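Local coordinates for protein chitinase (Paenibacillus sp. FPU-7, PDB 5GZT) that probably hydrolyses chitin and chitodextrins at random internal beta-1,4 linkages between N-acetyl-D-glucosamine units, at residues R735-A740 with T749-A754; T673-L678 with R712-V717. All coordinates share one frame; numbering follows the deposited sequence.

Overall arrangement
Following the chain from its N terminus, T673-L678 comes first, on strand 668-678. The chain then lays down strand 692-695 in one sheet and strand 703-707 in another before R712-V717 returns to pair with T673-L678, so interaction 2 closes a 33-residue excursion. Strand 714-723 leads on to strand 732-738, where interaction 1 opens; it closes after only eight intervening residues, as T749-A754 runs into strand 754-759. The two contacts follow in series, neither nested nor crossing. Their centres lie about 12 Å apart within the immunoglobulin-like domain, interaction 2 in one sheet, interaction 1 at the end of a strand pair in the sheet facing it, and they meet where A754 CB packs on L676 CD2 at 3.5 Å.

Interaction 1: R735-A740 with T749-A754; sequences RVVVKA and TDSAPA
The hydroxyl of S751 is gripped from two directions: OG accepts the N-H of V738 at 2.9 Å, nearly straight at 171°, and donates to A752 O within its own segment at 2.8 Å. With chi1 at 72°, OG sits between the backbone N and the carbonyl carbon of S751, while S751 N bonds back to V738 O. One residue thus answers both backbone polar groups of V738. At V736 the pairing is carried by backbone alone, in two bonds exchanged with A754. Next to this pair, V737 CG2 lies alongside the P753 ring, 3.8 Å from its CB.

Near A740 the D750 carboxylate is shared. K739 NZ reaches the syn side of OD2 at 2.6 Å in a salt bridge, its chain bent at chi2 and chi3, and A740 N meets the anti side of OD1 at 3.0 Å. An alanine in place of D750 would probably leave the K739 ammonium without its counter-charge and A740 N without this acceptor, freeing the lysine end to turn.

Beyond V736, R735 NH1 donates to P753 O at 3.0 Å, close to the guanidinium plane. Its NE pairs with D733 and its NH2 with G1009 O. Side-chain chemistry thus extends the single antiparallel bridge joining strands 732-738 and 754-759 of the immunoglobulin-like domain, and ties it to the C-terminal family 18 part.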
loop_
_atom_site.group_PDB
_atom_site.type_symbol
_atom_site.label_atom_id
_atom_site.label_comp_id
_atom_site.label_asym_id
_atom_site.label_seq_id
_atom_site.Cartn_x
_atom_site.Cartn_y
_atom_site.Cartn_z
ATOM N N ARG B 735 4.265 12.970 36.164
ATOM C CA ARG B 735 4.522 11.950 35.179
ATOM C C ARG B 735 3.230 11.099 35.047
ATOM O O ARG B 735 2.693 10.660 36.039
ATOM C CB ARG B 735 5.706 11.044 35.610
ATOM C CG ARG B 735 7.039 11.743 35.623
ATOM C CD ARG B 735 7.521 11.833 34.218
ATOM N NE ARG B 735 8.718 12.607 34.085
ATOM C CZ ARG B 735 9.543 12.598 33.053
ATOM N NH1 ARG B 735 9.360 11.801 32.013
ATOM N NH2 ARG B 735 10.626 13.350 33.085
ATOM N N VAL B 736 2.818 10.818 33.808
ATOM C CA VAL B 736 1.549 10.161 33.489
ATOM C C VAL B 736 1.842 8.928 32.671
ATOM O O VAL B 736 2.410 9.013 31.605
ATOM C CB VAL B 736 0.615 11.096 32.657
ATOM C CG1 VAL B 736 -0.738 10.415 32.410
ATOM C CG2 VAL B 736 0.388 12.370 33.485
ATOM N N VAL B 737 1.509 7.754 33.189
ATOM C CA VAL B 737 1.692 6.579 32.365
ATOM C C VAL B 737 0.286 6.118 31.923
ATOM O O VAL B 737 -0.588 6.001 32.753
ATOM C CB VAL B 737 2.336 5.435 33.171
ATOM C CG1 VAL B 737 2.241 4.143 32.386
ATOM C CG2 VAL B 737 3.817 5.794 33.562
ATOM N N VAL B 738 0.128 5.871 30.623
ATOM C CA VAL B 738 -1.093 5.334 30.063
ATOM C C VAL B 738 -0.931 3.837 29.921
ATOM O O VAL B 738 -0.096 3.351 29.133
ATOM C CB VAL B 738 -1.382 5.959 28.685
ATOM C CG1 VAL B 738 -2.736 5.509 28.151
ATOM C CG2 VAL B 738 -1.421 7.447 28.803
ATOM N N LYS B 739 -1.703 3.109 30.700
ATOM C CA LYS B 739 -1.465 1.663 30.785
ATOM C C LYS B 739 -2.009 0.968 29.576
ATOM O O LYS B 739 -2.913 1.507 28.897
ATOM C CB LYS B 739 -2.136 1.075 32.016
ATOM C CG LYS B 739 -1.753 1.729 33.292
ATOM C CD LYS B 739 -0.388 1.376 33.783
ATOM C CE LYS B 739 -0.369 0.010 34.464
ATOM N NZ LYS B 739 1.054 -0.496 34.444
ATOM N N ALA B 740 -1.470 -0.245 29.316
ATOM C CA ALA B 740 -1.962 -1.148 28.277
ATOM C C ALA B 740 -3.488 -1.333 28.399
ATOM O O ALA B 740 -4.184 -1.436 27.406
ATOM C CB ALA B 740 -1.245 -2.502 28.318
ATOM N N THR B 749 1.897 -2.224 25.151
ATOM C CA THR B 749 2.491 -2.080 26.454
ATOM C C THR B 749 2.348 -0.629 26.948
ATOM O O THR B 749 2.027 0.251 26.191
ATOM C CB THR B 749 3.951 -2.448 26.405
ATOM O OG1 THR B 749 4.567 -1.697 25.370
ATOM C CG2 THR B 749 4.082 -3.966 26.109
ATOM N N ASP B 750 2.544 -0.441 28.234
ATOM C CA ASP B 750 2.383 0.883 28.894
ATOM C C ASP B 750 3.154 1.971 28.179
ATOM O O ASP B 750 4.181 1.725 27.618
ATOM C CB ASP B 750 2.895 0.810 30.323
ATOM C CG ASP B 750 2.096 -0.122 31.192
ATOM O OD1 ASP B 750 1.080 -0.682 30.779
ATOM O OD2 ASP B 750 2.507 -0.290 32.325
ATOM N N SER B 751 2.644 3.171 28.151
ATOM C CA SER B 751 3.413 4.277 27.574
ATOM C C SER B 751 4.587 4.583 28.521
ATOM O O SER B 751 4.586 4.210 29.675
ATOM C CB SER B 751 2.560 5.605 27.476
ATOM O OG SER B 751 2.368 6.131 28.820
ATOM N N ALA B 752 5.568 5.291 27.998
ATOM C CA ALA B 752 6.595 5.850 28.830
ATOM C C ALA B 752 5.935 6.906 29.670
ATOM O O ALA B 752 4.819 7.390 29.302
ATOM C CB ALA B 752 7.704 6.477 27.945
ATOM N N PRO B 753 6.544 7.248 30.810
ATOM C CA PRO B 753 5.978 8.260 31.696
ATOM C C PRO B 753 6.069 9.655 31.082
ATOM O O PRO B 753 7.124 10.225 30.899
ATOM C CB PRO B 753 6.760 8.128 32.969
ATOM C CG PRO B 753 7.702 7.018 32.778
ATOM C CD PRO B 753 7.836 6.734 31.344
ATOM N N ALA B 754 4.927 10.185 30.747
ATOM C CA ALA B 754 4.874 11.497 30.080
ATOM C C ALA B 754 5.024 12.581 31.107
ATOM O O ALA B 754 4.297 12.595 32.054
ATOM C CB ALA B 754 3.513 11.664 29.459
HETATM O O HOH W 1 0.210 -2.651 32.051
#

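Interaction 2: T673-L678 with R712-V717; sequences TFILPL and RNAVAV
V717 and F674 form one end of this antiparallel ladder. V717 N donates to F674 O at 2.8 Å and F674 N returns a bond to V717 O, while their CB atoms pack at 4.1 Å. V717 CB lies at the edge of the F674 ring, near its plane. T673 reaches the same carbonyl from one residue earlier: its CA makes a CA-H...O contact with V717 O, and its CG2, anti to the backbone N, rests against A716 CB.

At the other end L678 and N713 cross at about a right angle. L678 N bonds N713 O at 2.8 Å, with the donor lying nearly along the C=O axis. Chi1 of -175° sets N713 CG anti to the backbone N, and the amide beyond it passes next to the leucine, ND2 standing 3.6 Å from L678 CB. The polar atoms of this buried amide are satisfied by the residues just after strand 668-678: OD1 accepts from L683 N and ND2 donates to G681 O. L678 CD1 continues to V715 CG2 at 4.2 Å.

Between these ends L676 and V715 exchange two more backbone bonds. On the opposite face I675 CG2 meets A714 CB at 3.8 Å, and P677 comes so near A714 that their CA atoms are 3.7 Å apart.

F674, L676, V715 and V717 share one apolar face of the sheet, with F674 and L676 packing on V756 of strand 754-759 in the second sheet. Two beta sheets closed over a hydrocarbon core in this way are characteristic of the immunoglobulin-like beta sandwich.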
loop_
_atom_site.group_PDB
_atom_site.type_symbol
_atom_site.label_atom_id
_atom_site.label_comp_id
_atom_site.label_asym_id
_atom_site.label_seq_id
_atom_site.Cartn_x
_atom_site.Cartn_y
_atom_site.Cartn_z
ATOM N N THR B 673 -6.293 21.137 34.581
ATOM C CA THR B 673 -6.351 19.942 33.849
ATOM C C THR B 673 -5.181 19.790 32.900
ATOM O O THR B 673 -4.894 20.657 32.079
ATOM C CB THR B 673 -7.707 19.917 33.033
ATOM O OG1 THR B 673 -8.741 20.018 34.000
ATOM C CG2 THR B 673 -7.889 18.560 32.291
ATOM N N PHE B 674 -4.534 18.672 32.985
ATOM C CA PHE B 674 -3.501 18.262 32.018
ATOM C C PHE B 674 -4.226 17.408 30.964
ATOM O O PHE B 674 -5.155 16.601 31.320
ATOM C CB PHE B 674 -2.475 17.362 32.687
ATOM C CG PHE B 674 -1.661 18.065 33.744
ATOM C CD1 PHE B 674 -0.859 19.139 33.410
ATOM C CD2 PHE B 674 -1.665 17.623 35.030
ATOM C CE1 PHE B 674 -0.040 19.757 34.369
ATOM C CE2 PHE B 674 -0.869 18.223 35.975
ATOM C CZ PHE B 674 -0.060 19.295 35.627
ATOM N N ILE B 675 -3.874 17.618 29.709
ATOM C CA ILE B 675 -4.437 16.865 28.625
ATOM C C ILE B 675 -3.342 16.264 27.777
ATOM O O ILE B 675 -2.530 17.004 27.279
ATOM C CB ILE B 675 -5.398 17.719 27.771
ATOM C CG1 ILE B 675 -6.583 18.193 28.630
ATOM C CG2 ILE B 675 -5.988 16.861 26.618
ATOM C CD1 ILE B 675 -7.399 19.286 27.880
ATOM N N LEU B 676 -3.385 14.932 27.583
ATOM C CA LEU B 676 -2.371 14.219 26.830
ATOM C C LEU B 676 -3.024 13.318 25.753
ATOM O O LEU B 676 -3.499 12.183 26.079
ATOM C CB LEU B 676 -1.522 13.351 27.753
ATOM C CG LEU B 676 -0.767 14.092 28.882
ATOM C CD1 LEU B 676 -1.637 14.174 30.120
ATOM C CD2 LEU B 676 0.519 13.439 29.271
ATOM N N PRO B 677 -3.015 13.792 24.525
ATOM C CA PRO B 677 -3.426 12.973 23.366
ATOM C C PRO B 677 -2.508 11.762 23.177
ATOM O O PRO B 677 -1.256 11.846 23.461
ATOM C CB PRO B 677 -3.324 13.943 22.175
ATOM C CG PRO B 677 -3.381 15.333 22.816
ATOM C CD PRO B 677 -2.547 15.137 24.064
ATOM N N LEU B 678 -3.094 10.659 22.733
ATOM C CA LEU B 678 -2.306 9.537 22.351
ATOM C C LEU B 678 -1.856 9.718 20.926
ATOM O O LEU B 678 -2.591 10.212 20.067
ATOM C CB LEU B 678 -3.038 8.242 22.571
ATOM C CG LEU B 678 -3.065 7.667 23.986
ATOM C CD1 LEU B 678 -3.672 8.525 25.108
ATOM C CD2 LEU B 678 -3.800 6.327 23.954
ATOM N N ARG B 712 -10.541 13.418 20.614
ATOM C CA ARG B 712 -10.894 12.090 20.187
ATOM C C ARG B 712 -10.180 11.007 20.973
ATOM O O ARG B 712 -10.701 9.866 21.077
ATOM C CB ARG B 712 -10.582 11.886 18.697
ATOM C CG ARG B 712 -9.122 12.006 18.273
ATOM C CD ARG B 712 -9.026 12.267 16.777
ATOM N NE ARG B 712 -7.691 12.220 16.254
ATOM C CZ ARG B 712 -6.767 13.215 16.469
ATOM N NH1 ARG B 712 -7.065 14.260 17.177
ATOM N NH2 ARG B 712 -5.537 13.176 15.971
ATOM N N ASN B 713 -8.992 11.307 21.488
ATOM C CA ASN B 713 -8.137 10.215 22.052
ATOM C C ASN B 713 -7.089 10.763 23.018
ATOM O O ASN B 713 -5.897 10.649 22.759
ATOM C CB ASN B 713 -7.512 9.554 20.855
ATOM C CG ASN B 713 -6.704 8.342 21.179
ATOM O OD1 ASN B 713 -6.877 7.753 22.194
ATOM N ND2 ASN B 713 -5.742 7.982 20.284
ATOM N N ALA B 714 -7.533 11.422 24.084
ATOM C CA ALA B 714 -6.625 12.102 25.014
ATOM C C ALA B 714 -7.052 11.860 26.434
ATOM O O ALA B 714 -8.208 11.850 26.730
ATOM C CB ALA B 714 -6.600 13.629 24.736
ATOM N N VAL B 715 -6.094 11.697 27.318
ATOM C CA VAL B 715 -6.310 11.621 28.711
ATOM C C VAL B 715 -6.351 12.995 29.307
ATOM O O VAL B 715 -5.522 13.815 28.980
ATOM C CB VAL B 715 -5.102 10.881 29.376
ATOM C CG1 VAL B 715 -5.199 10.932 30.903
ATOM C CG2 VAL B 715 -5.108 9.441 28.932
ATOM N N ALA B 716 -7.300 13.210 30.210
ATOM C CA ALA B 716 -7.377 14.350 31.095
ATOM C C ALA B 716 -7.024 13.921 32.482
ATOM O O ALA B 716 -7.518 12.882 32.970
ATOM C CB ALA B 716 -8.775 14.919 31.140
ATOM N N VAL B 717 -6.143 14.700 33.118
ATOM C CA VAL B 717 -5.846 14.534 34.516
ATOM C C VAL B 717 -6.383 15.735 35.175
ATOM O O VAL B 717 -5.808 16.810 35.006
ATOM C CB VAL B 717 -4.330 14.357 34.819
ATOM C CG1 VAL B 717 -4.117 14.175 36.316
ATOM C CG2 VAL B 717 -3.719 13.200 34.062
#